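Local atomic coordinates of fibronectin type-III domain-containing protein (Caldanaerobacter subterraneus subsp. tengcongensis, PDB entry 7JGU), a protein that is of uncertain function, this piece being a variant of a hyperthermostable fibronectin type III domain from a larger bacterial protein, probably structural. Residues A[19-28]-A[53-63]; A[29-40]-A[67-76]. All coordinates share one frame; numbering follows the deposited sequence. Where two conformers were deposited one is given.

Contact 1. Residues A[19-28]-A[53-63]; sequences DHTLLLTWSE and KLEYYVTNLSP. Unlike the reference sequence in segment 19-28: L23 (reference Arg), T25 (reference Arg).
L23 lays its CD1 methyl over the face of the Y57 ring. CD1 sits 3.7 Å from the centroid of that ring and only 5° off its normal. The L23 side chain gets there because CG lies anti to the backbone N (chi1 176°). T21 CG2 comes to the edge of the same ring, at Y57 CD1. E55 OE1 lies 3.8 Å from L23 CD1, off to the side of the ring contact. On the other face of the sheet, L24 CD1 meets V58 CG2 and L22 CD1 meets L61 CD1.

The strands 21-25 and 55-58 run antiparallel in the three-stranded sheet of the fibronectin type III sandwich. L22 pairs with V58 and L24 with Y56 through two backbone bonds each. Beyond them L54 O takes two donors, T25 OG1 at 2.9 Å and W26 N at 3.1 Å. They arrive from opposite faces of its carbonyl plane. The W26 ring lies against the L54 backbone, with L54 CA 4.0 Å from the centroid of the five-membered ring. Y56 CB meets the indole at its edge. At the far end L61 N donates to H20 O at 2.9 Å. One water bridges the segments there, giving a hydrogen bond to T21 OG1 and accepting one from N60 N. T21 OG1 also bonds N18. Strand 11-15 flanks 21-25 on its other edge, and W26 packs against Y35 of the opposing sheet.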
loop_
_atom_site.group_PDB
_atom_site.type_symbol
_atom_site.label_atom_id
_atom_site.label_comp_id
_atom_site.label_asym_id
_atom_site.label_seq_id
_atom_site.Cartn_x
_atom_site.Cartn_y
_atom_site.Cartn_z
ATOM N N ASP A 19 -14.416 10.382 -0.933
ATOM C CA ASP A 19 -13.218 11.135 -1.284
ATOM C C ASP A 19 -12.217 11.220 -0.139
ATOM O O ASP A 19 -11.269 12.010 -0.206
ATOM C CB ASP A 19 -13.590 12.542 -1.757
ATOM C CG ASP A 19 -14.526 12.531 -2.956
ATOM O OD1 ASP A 19 -14.461 11.582 -3.767
ATOM O OD2 ASP A 19 -15.326 13.477 -3.084
ATOM N N HIS A 20 -12.392 10.409 0.902
ATOM C CA HIS A 20 -11.529 10.441 2.071
ATOM C C HIS A 20 -10.835 9.112 2.326
ATOM O O HIS A 20 -10.178 8.954 3.357
ATOM C CB HIS A 20 -12.352 10.813 3.297
ATOM C CG HIS A 20 -12.818 12.229 3.285
ATOM N ND1 HIS A 20 -14.005 12.622 2.707
ATOM C CD2 HIS A 20 -12.230 13.361 3.739
ATOM C CE1 HIS A 20 -14.142 13.931 2.837
ATOM N NE2 HIS A 20 -13.080 14.403 3.465
ATOM N N THR A 21 -10.970 8.160 1.418
ATOM C CA THR A 21 -10.487 6.809 1.647
ATOM C C THR A 21 -10.000 6.261 0.326
ATOM O O THR A 21 -10.570 6.548 -0.724
ATOM C CB THR A 21 -11.642 5.905 2.126
ATOM O OG1 THR A 21 -12.395 6.559 3.157
ATOM C CG2 THR A 21 -11.121 4.579 2.627
ATOM N N LEU A 22 -8.955 5.438 0.395
ATOM C CA LEU A 22 -8.493 4.661 -0.747
ATOM C C LEU A 22 -8.316 3.216 -0.314
ATOM O O LEU A 22 -7.945 2.947 0.833
ATOM C CB LEU A 22 -7.164 5.198 -1.289
ATOM C CG LEU A 22 -7.277 6.555 -1.994
ATOM C CD1 LEU A 22 -5.885 7.134 -2.259
ATOM C CD2 LEU A 22 -8.074 6.431 -3.279
ATOM N N LEU A 23 -8.568 2.295 -1.241
ATOM C CA LEU A 23 -8.418 0.866 -0.998
ATOM C C LEU A 23 -7.183 0.380 -1.722
ATOM O O LEU A 23 -7.100 0.452 -2.947
ATOM C CB LEU A 23 -9.652 0.120 -1.473
ATOM C CG LEU A 23 -9.557 -1.403 -1.358
ATOM C CD1 LEU A 23 -9.299 -1.849 0.065
ATOM C CD2 LEU A 23 -10.842 -2.036 -1.848
ATOM N N LEU A 24 -6.210 -0.048 -0.965
ATOM C CA LEU A 24 -5.007 -0.644 -1.530
ATOM C C LEU A 24 -5.177 -2.153 -1.598
ATOM O O LEU A 24 -5.674 -2.766 -0.662
ATOM C CB LEU A 24 -3.819 -0.341 -0.615
ATOM C CG LEU A 24 -3.208 1.048 -0.737
ATOM C CD1 LEU A 24 -4.239 2.157 -0.613
ATOM C CD2 LEU A 24 -2.102 1.224 0.281
ATOM N N THR A 25 -4.732 -2.747 -2.695
ATOM C CA THR A 25 -4.764 -4.194 -2.807
ATOM C C THR A 25 -3.534 -4.663 -3.562
ATOM O O THR A 25 -2.914 -3.910 -4.320
ATOM C CB THR A 25 -6.030 -4.701 -3.495
ATOM O OG1 THR A 25 -6.141 -6.108 -3.265
ATOM C CG2 THR A 25 -5.963 -4.460 -4.977
ATOM N N TRP A 26 -3.177 -5.918 -3.340
ATOM C CA TRP A 26 -1.985 -6.482 -3.953
ATOM C C TRP A 26 -2.137 -7.997 -4.001
ATOM O O TRP A 26 -3.015 -8.584 -3.372
ATOM C CB TRP A 26 -0.702 -6.073 -3.197
ATOM C CG TRP A 26 -0.771 -6.393 -1.746
ATOM C CD1 TRP A 26 -0.404 -7.558 -1.143
ATOM C CD2 TRP A 26 -1.272 -5.549 -0.699
ATOM N NE1 TRP A 26 -0.650 -7.495 0.186
ATOM C CE2 TRP A 26 -1.164 -6.270 0.500
ATOM C CE3 TRP A 26 -1.802 -4.260 -0.667
ATOM C CZ2 TRP A 26 -1.571 -5.765 1.715
ATOM C CZ3 TRP A 26 -2.188 -3.752 0.543
ATOM C CH2 TRP A 26 -2.092 -4.504 1.714
ATOM N N SER A 27 -1.228 -8.626 -4.731
ATOM C CA SER A 27 -1.318 -10.067 -4.900
ATOM C C SER A 27 -0.724 -10.806 -3.704
ATOM O O SER A 27 0.136 -10.304 -2.990
ATOM C CB SER A 27 -0.569 -10.487 -6.156
ATOM O OG SER A 27 0.820 -10.268 -5.983
ATOM N N GLU A 28 -1.177 -12.041 -3.521
ATOM C CA GLU A 28 -0.530 -12.936 -2.578
ATOM C C GLU A 28 0.915 -13.103 -3.023
ATOM O O GLU A 28 1.198 -13.212 -4.209
ATOM C CB GLU A 28 -1.249 -14.276 -2.592
ATOM C CG GLU A 28 -0.821 -15.186 -1.472
ATOM C CD GLU A 28 -1.704 -16.411 -1.325
ATOM O OE1 GLU A 28 -1.393 -17.240 -0.458
ATOM O OE2 GLU A 28 -2.702 -16.541 -2.070
ATOM N N LYS A 53 -3.250 -9.268 5.523
ATOM C CA LYS A 53 -4.245 -9.389 4.474
ATOM C C LYS A 53 -3.663 -8.919 3.141
ATOM O O LYS A 53 -2.511 -8.494 3.051
ATOM C CB LYS A 53 -5.477 -8.563 4.837
ATOM C CG LYS A 53 -6.067 -8.865 6.183
ATOM C CD LYS A 53 -6.455 -10.322 6.332
ATOM C CE LYS A 53 -7.236 -10.552 7.625
ATOM N NZ LYS A 53 -6.356 -10.492 8.826
ATOM N N LEU A 54 -4.477 -8.991 2.091
ATOM C CA LEU A 54 -4.110 -8.569 0.743
ATOM C C LEU A 54 -4.785 -7.275 0.338
ATOM O O LEU A 54 -4.754 -6.911 -0.841
ATOM C CB LEU A 54 -4.416 -9.672 -0.257
ATOM C CG LEU A 54 -3.775 -11.018 0.036
ATOM C CD1 LEU A 54 -4.143 -12.030 -1.053
ATOM C CD2 LEU A 54 -2.279 -10.888 0.155
ATOM N N GLU A 55 -5.366 -6.567 1.293
ATOM C CA GLU A 55 -5.941 -5.266 1.014
ATOM C C GLU A 55 -5.936 -4.448 2.291
ATOM O O GLU A 55 -5.834 -4.996 3.394
ATOM C CB GLU A 55 -7.363 -5.376 0.483
ATOM C CG GLU A 55 -8.366 -5.920 1.479
ATOM C CD GLU A 55 -9.816 -5.794 1.004
ATOM O OE1 GLU A 55 -10.046 -5.606 -0.213
ATOM O OE2 GLU A 55 -10.732 -5.884 1.854
ATOM N N TYR A 56 -6.062 -3.133 2.131
ATOM C CA TYR A 56 -6.065 -2.252 3.295
ATOM C C TYR A 56 -6.732 -0.939 2.928
ATOM O O TYR A 56 -6.398 -0.351 1.903
ATOM C CB TYR A 56 -4.622 -1.982 3.783
ATOM C CG TYR A 56 -4.579 -1.391 5.170
ATOM C CD1 TYR A 56 -4.574 -2.217 6.296
ATOM C CD2 TYR A 56 -4.563 -0.024 5.373
ATOM C CE1 TYR A 56 -4.550 -1.704 7.569
ATOM C CE2 TYR A 56 -4.564 0.505 6.664
ATOM C CZ TYR A 56 -4.563 -0.347 7.753
ATOM O OH TYR A 56 -4.556 0.170 9.023
ATOM N N TYR A 57 -7.649 -0.486 3.770
ATOM C CA TYR A 57 -8.299 0.804 3.586
ATOM C C TYR A 57 -7.502 1.889 4.288
ATOM O O TYR A 57 -7.290 1.820 5.497
ATOM C CB TYR A 57 -9.705 0.778 4.179
ATOM C CG TYR A 57 -10.714 0.028 3.377
ATOM C CD1 TYR A 57 -11.426 0.649 2.364
ATOM C CD2 TYR A 57 -10.971 -1.304 3.636
ATOM C CE1 TYR A 57 -12.368 -0.035 1.633
ATOM C CE2 TYR A 57 -11.907 -1.999 2.920
ATOM C CZ TYR A 57 -12.607 -1.356 1.915
ATOM O OH TYR A 57 -13.548 -2.035 1.190
ATOM N N VAL A 58 -7.013 2.856 3.524
ATOM C CA VAL A 58 -6.339 4.019 4.084
ATOM C C VAL A 58 -7.374 5.116 4.211
ATOM O O VAL A 58 -7.969 5.542 3.218
ATOM C CB VAL A 58 -5.139 4.455 3.230
ATOM C CG1 VAL A 58 -4.475 5.679 3.823
ATOM C CG2 VAL A 58 -4.155 3.298 3.086
ATOM N N THR A 59 -7.590 5.558 5.432
ATOM C CA THR A 59 -8.691 6.448 5.750
ATOM C C THR A 59 -8.166 7.826 6.123
ATOM O O THR A 59 -6.957 8.055 6.230
ATOM C CB THR A 59 -9.495 5.896 6.931
ATOM O OG1 THR A 59 -8.618 5.767 8.058
ATOM C CG2 THR A 59 -10.099 4.552 6.599
ATOM N N ASN A 60 -9.110 8.745 6.312
ATOM C CA ASN A 60 -8.822 10.115 6.739
ATOM C C ASN A 60 -7.881 10.827 5.773
ATOM O O ASN A 60 -7.021 11.615 6.174
ATOM C CB ASN A 60 -8.320 10.150 8.180
ATOM C CG ASN A 60 -9.366 9.652 9.155
ATOM O OD1 ASN A 60 -10.557 9.913 8.984
ATOM N ND2 ASN A 60 -8.934 8.918 10.168
ATOM N N LEU A 61 -8.086 10.587 4.489
ATOM C CA LEU A 61 -7.365 11.277 3.434
ATOM C C LEU A 61 -8.093 12.555 3.037
ATOM O O LEU A 61 -9.272 12.746 3.341
ATOM C CB LEU A 61 -7.221 10.358 2.218
ATOM C CG LEU A 61 -6.418 9.083 2.487
ATOM C CD1 LEU A 61 -6.393 8.235 1.236
ATOM C CD2 LEU A 61 -5.015 9.387 2.966
ATOM N N SER A 62 -7.372 13.429 2.356
ATOM C CA SER A 62 -7.953 14.677 1.874
ATOM C C SER A 62 -8.529 14.495 0.475
ATOM O O SER A 62 -7.956 13.770 -0.344
ATOM C CB SER A 62 -6.880 15.755 1.819
ATOM O OG SER A 62 -6.438 16.089 3.125
ATOM N N PRO A 63 -9.655 15.139 0.165
ATOM C CA PRO A 63 -10.187 15.076 -1.199
ATOM C C PRO A 63 -9.246 15.721 -2.212
ATOM O O PRO A 63 -8.377 16.542 -1.890
ATOM C CB PRO A 63 -11.505 15.863 -1.119
ATOM C CG PRO A 63 -11.884 15.849 0.322
ATOM C CD PRO A 63 -10.589 15.794 1.098
HETATM O O HOH W 1 -12.011 7.753 5.643
#

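Contact 2. Residues A[29-40]-A[67-76]; sequences TKGAKYYEIYLV and YTFALIAVNE. Unlike the reference sequence in segment 67-76: I72 (reference Arg).
Y34 has its CG between the backbone N and the carbonyl carbon (chi1 69°), which folds the ring over V74 across the strand pair. V74 CB stands 3.8 Å from the centroid of the Y34 ring, 15° off the normal. V74 CG1 continues to the hydroxyl, 3.5 Å from Y34 OH. In the conformer given, I72 CG1 lies near E36 CB and the edge of the Y38 ring.

K33 and Y34 both face V74 in a classic beta bulge. K33 N and Y34 N donate to V74 O, at 2.8 Å and 3.2 Å. The antiparallel pairing then runs on through E36-I72 and Y38-A70. On the face turned to the other sheet, L71 CD1 touches Y35 CB and I37 CG1, and L39 CD1 meets the edge of Y67. Beside the bulge N75 ND2 bonds G31 O of the type II turn, and also T2 O, while N75 OD1 accepts from L77 N. K33 bends so that NZ reaches E76 OE2 at 2.7 Å, on its syn side and somewhat out of the carboxylate plane. This salt bridge joins two exposed side chains, so it probably adds surface electrostatic stabilisation where the pairing ends.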
loop_
_atom_site.group_PDB
_atom_site.type_symbol
_atom_site.label_atom_id
_atom_site.label_comp_id
_atom_site.label_asym_id
_atom_site.label_seq_id
_atom_site.Cartn_x
_atom_site.Cartn_y
_atom_site.Cartn_z
ATOM N N THR A 29 1.831 -13.117 -2.067
ATOM C CA THR A 29 3.255 -13.013 -2.330
ATOM C C THR A 29 4.000 -14.175 -1.688
ATOM O O THR A 29 3.868 -14.413 -0.488
ATOM C CB THR A 29 3.753 -11.675 -1.792
ATOM O OG1 THR A 29 3.027 -10.600 -2.409
ATOM C CG2 THR A 29 5.213 -11.484 -2.042
ATOM N N LYS A 30 4.807 -14.874 -2.482
ATOM C CA LYS A 30 5.573 -15.999 -1.969
ATOM C C LYS A 30 6.445 -15.560 -0.810
ATOM O O LYS A 30 7.184 -14.574 -0.905
ATOM C CB LYS A 30 6.445 -16.565 -3.085
ATOM C CG LYS A 30 7.259 -17.758 -2.671
ATOM C CD LYS A 30 8.667 -17.329 -2.270
ATOM C CE LYS A 30 9.624 -18.504 -2.252
ATOM N NZ LYS A 30 10.959 -18.077 -1.762
ATOM N N GLY A 31 6.375 -16.318 0.290
ATOM C CA GLY A 31 7.225 -16.095 1.431
ATOM C C GLY A 31 6.746 -15.025 2.384
ATOM O O GLY A 31 7.334 -14.866 3.458
ATOM N N ALA A 32 5.713 -14.265 2.038
ATOM C CA ALA A 32 5.303 -13.154 2.877
ATOM C C ALA A 32 4.577 -13.648 4.110
ATOM O O ALA A 32 3.643 -14.452 4.012
ATOM C CB ALA A 32 4.381 -12.211 2.103
ATOM N N LYS A 33 5.005 -13.161 5.271
ATOM C CA LYS A 33 4.260 -13.320 6.508
ATOM C C LYS A 33 3.394 -12.105 6.811
ATOM O O LYS A 33 2.365 -12.234 7.469
ATOM C CB LYS A 33 5.216 -13.555 7.682
ATOM C CG LYS A 33 6.002 -14.839 7.576
ATOM C CD LYS A 33 5.094 -16.046 7.673
ATOM C CE LYS A 33 5.882 -17.340 7.603
ATOM N NZ LYS A 33 6.436 -17.691 8.925
ATOM N N TYR A 34 3.800 -10.927 6.350
ATOM C CA TYR A 34 2.957 -9.742 6.439
ATOM C C TYR A 34 3.454 -8.746 5.414
ATOM O O TYR A 34 4.455 -8.968 4.733
ATOM C CB TYR A 34 2.905 -9.168 7.853
ATOM C CG TYR A 34 4.159 -8.543 8.389
ATOM C CD1 TYR A 34 5.104 -9.302 9.059
ATOM C CD2 TYR A 34 4.369 -7.182 8.300
ATOM C CE1 TYR A 34 6.229 -8.718 9.598
ATOM C CE2 TYR A 34 5.491 -6.595 8.837
ATOM C CZ TYR A 34 6.414 -7.362 9.478
ATOM O OH TYR A 34 7.526 -6.747 10.021
ATOM N N TYR A 35 2.721 -7.639 5.313
ATOM C CA TYR A 35 2.995 -6.558 4.391
ATOM C C TYR A 35 2.994 -5.256 5.173
ATOM O O TYR A 35 2.263 -5.121 6.156
ATOM C CB TYR A 35 1.926 -6.496 3.297
ATOM C CG TYR A 35 1.742 -7.788 2.559
ATOM C CD1 TYR A 35 0.864 -8.754 3.023
ATOM C CD2 TYR A 35 2.467 -8.065 1.421
ATOM C CE1 TYR A 35 0.703 -9.969 2.351
ATOM C CE2 TYR A 35 2.309 -9.269 0.745
ATOM C CZ TYR A 35 1.433 -10.215 1.214
ATOM O OH TYR A 35 1.276 -11.418 0.546
ATOM N N GLU A 36 3.806 -4.310 4.720
ATOM C CA GLU A 36 3.880 -3.002 5.348
ATOM C C GLU A 36 3.697 -1.929 4.292
ATOM O O GLU A 36 4.279 -2.010 3.212
ATOM C CB GLU A 36 5.209 -2.806 6.079
ATOM C CG GLU A 36 5.203 -1.685 7.097
ATOM C CD GLU A 36 6.308 -1.788 8.124
ATOM O OE1 GLU A 36 7.015 -2.820 8.174
ATOM O OE2 GLU A 36 6.470 -0.822 8.891
ATOM N N ILE A 37 2.866 -0.950 4.607
ATOM C CA ILE A 37 2.491 0.118 3.704
ATOM C C ILE A 37 3.009 1.435 4.236
ATOM O O ILE A 37 2.863 1.739 5.422
ATOM C CB ILE A 37 0.954 0.191 3.619
ATOM C CG1 ILE A 37 0.361 -1.159 3.228
ATOM C CG2 ILE A 37 0.527 1.330 2.711
ATOM C CD1 ILE A 37 -1.122 -1.250 3.560
ATOM N N TYR A 38 3.518 2.246 3.321
ATOM C CA TYR A 38 4.022 3.581 3.597
ATOM C C TYR A 38 3.361 4.577 2.659
ATOM O O TYR A 38 3.045 4.260 1.516
ATOM C CB TYR A 38 5.531 3.646 3.369
ATOM C CG TYR A 38 6.301 2.686 4.241
ATOM C CD1 TYR A 38 6.425 1.356 3.883
ATOM C CD2 TYR A 38 6.890 3.112 5.418
ATOM C CE1 TYR A 38 7.115 0.472 4.680
ATOM C CE2 TYR A 38 7.599 2.230 6.228
ATOM C CZ TYR A 38 7.703 0.911 5.847
ATOM O OH TYR A 38 8.408 0.020 6.615
ATOM N N LEU A 39 3.191 5.795 3.151
ATOM C CA LEU A 39 2.815 6.933 2.338
ATOM C C LEU A 39 4.076 7.594 1.808
ATOM O O LEU A 39 5.014 7.856 2.562
ATOM C CB LEU A 39 2.052 7.928 3.208
ATOM C CG LEU A 39 1.664 9.218 2.506
ATOM C CD1 LEU A 39 0.629 8.931 1.452
ATOM C CD2 LEU A 39 1.142 10.236 3.502
ATOM N N VAL A 40 4.100 7.875 0.521
ATOM C CA VAL A 40 5.193 8.618 -0.089
ATOM C C VAL A 40 4.822 10.092 0.037
ATOM O O VAL A 40 3.885 10.562 -0.607
ATOM C CB VAL A 40 5.406 8.192 -1.545
ATOM C CG1 VAL A 40 6.616 8.877 -2.121
ATOM C CG2 VAL A 40 5.550 6.682 -1.632
ATOM N N TYR A 67 -2.323 10.459 -4.114
ATOM C CA TYR A 67 -1.581 9.754 -3.089
ATOM C C TYR A 67 -0.767 8.651 -3.732
ATOM O O TYR A 67 -1.266 7.901 -4.571
ATOM C CB TYR A 67 -2.525 9.154 -2.049
ATOM C CG TYR A 67 -3.114 10.189 -1.131
ATOM C CD1 TYR A 67 -2.394 10.684 -0.057
ATOM C CD2 TYR A 67 -4.383 10.685 -1.343
ATOM C CE1 TYR A 67 -2.927 11.632 0.788
ATOM C CE2 TYR A 67 -4.917 11.635 -0.504
ATOM C CZ TYR A 67 -4.189 12.107 0.551
ATOM O OH TYR A 67 -4.734 13.060 1.381
ATOM N N THR A 68 0.466 8.528 -3.290
ATOM C CA THR A 68 1.354 7.458 -3.702
ATOM C C THR A 68 1.737 6.671 -2.470
ATOM O O THR A 68 2.079 7.258 -1.434
ATOM C CB THR A 68 2.591 8.009 -4.407
ATOM O OG1 THR A 68 2.184 8.775 -5.551
ATOM C CG2 THR A 68 3.495 6.881 -4.863
ATOM N N PHE A 69 1.708 5.349 -2.602
ATOM C CA PHE A 69 2.021 4.439 -1.515
ATOM C C PHE A 69 3.134 3.496 -1.922
ATOM O O PHE A 69 3.290 3.181 -3.089
ATOM C CB PHE A 69 0.791 3.626 -1.108
ATOM C CG PHE A 69 -0.361 4.472 -0.655
ATOM C CD1 PHE A 69 -0.436 4.899 0.655
ATOM C CD2 PHE A 69 -1.339 4.891 -1.545
ATOM C CE1 PHE A 69 -1.478 5.706 1.077
ATOM C CE2 PHE A 69 -2.380 5.697 -1.121
ATOM C CZ PHE A 69 -2.450 6.090 0.184
ATOM N N ALA A 70 3.882 3.039 -0.931
ATOM C CA ALA A 70 4.931 2.043 -1.096
ATOM C C ALA A 70 4.577 0.828 -0.258
ATOM O O ALA A 70 4.050 0.952 0.842
ATOM C CB ALA A 70 6.294 2.582 -0.702
ATOM N N LEU A 71 4.856 -0.347 -0.792
ATOM C CA LEU A 71 4.490 -1.618 -0.191
ATOM C C LEU A 71 5.697 -2.531 -0.190
ATOM O O LEU A 71 6.449 -2.567 -1.162
ATOM C CB LEU A 71 3.401 -2.254 -1.041
ATOM C CG LEU A 71 2.907 -3.632 -0.669
ATOM C CD1 LEU A 71 2.068 -3.614 0.593
ATOM C CD2 LEU A 71 2.089 -4.196 -1.830
ATOM N N ILE A 72 5.879 -3.242 0.923
ATOM C CA ILE A 72 6.845 -4.330 1.019
ATOM C C ILE A 72 6.160 -5.563 1.583
ATOM O O ILE A 72 5.171 -5.474 2.319
ATOM C CB ILE A 72 8.067 -4.000 1.888
ATOM C CG1 ILE A 72 7.659 -3.243 3.157
ATOM C CG2 ILE A 72 9.032 -3.190 1.097
ATOM C CD1 ILE A 72 8.713 -3.276 4.264
ATOM N N ALA A 73 6.737 -6.722 1.269
ATOM C CA ALA A 73 6.392 -7.974 1.924
ATOM C C ALA A 73 7.534 -8.311 2.874
ATOM O O ALA A 73 8.692 -8.036 2.577
ATOM C CB ALA A 73 6.245 -9.087 0.901
ATOM N N VAL A 74 7.204 -8.943 3.998
ATOM C CA VAL A 74 8.178 -9.173 5.062
ATOM C C VAL A 74 8.037 -10.591 5.595
ATOM O O VAL A 74 6.928 -11.120 5.723
ATOM C CB VAL A 74 7.956 -8.166 6.205
ATOM C CG1 VAL A 74 9.076 -8.264 7.217
ATOM C CG2 VAL A 74 7.841 -6.746 5.675
ATOM N N ASN A 75 9.170 -11.217 5.895
ATOM C CA ASN A 75 9.183 -12.445 6.683
ATOM C C ASN A 75 10.349 -12.358 7.657
ATOM O O ASN A 75 11.010 -11.317 7.770
ATOM C CB ASN A 75 9.161 -13.703 5.804
ATOM C CG ASN A 75 10.432 -13.913 5.030
ATOM O OD1 ASN A 75 11.484 -13.387 5.360
ATOM N ND2 ASN A 75 10.339 -14.706 3.978
ATOM N N GLU A 76 10.603 -13.475 8.351
ATOM C CA GLU A 76 11.609 -13.486 9.408
ATOM C C GLU A 76 12.998 -13.176 8.872
ATOM O O GLU A 76 13.869 -12.723 9.629
ATOM C CB GLU A 76 11.633 -14.852 10.105
ATOM C CG GLU A 76 10.312 -15.247 10.726
ATOM C CD GLU A 76 9.471 -16.114 9.810
ATOM O OE1 GLU A 76 9.635 -16.018 8.565
ATOM O OE2 GLU A 76 8.648 -16.898 10.335
HETATM O O HOH W 2 1.432 10.651 -1.602
#

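Contact 1 pairs two strands of the three-stranded sheet, and contact 2 pairs two of the four-stranded sheet packed against it. Their segments alternate along the chain, and 19-28 runs directly into 29-40 in the opposite sheet. Contact 1 is the more exposed of the two, while contact 2 is partly buried. They meet in the core, where L24 CD2 packs on I37 CG2. A probable hydrogen bond also joins S62 N to Y67 OH at 2.8 Å. Both contacts have a water between their segments. They differ in that the salt bridge K33-E76 belongs to contact 2, whereas contact 1 has the threonine hydroxyl on L54 O.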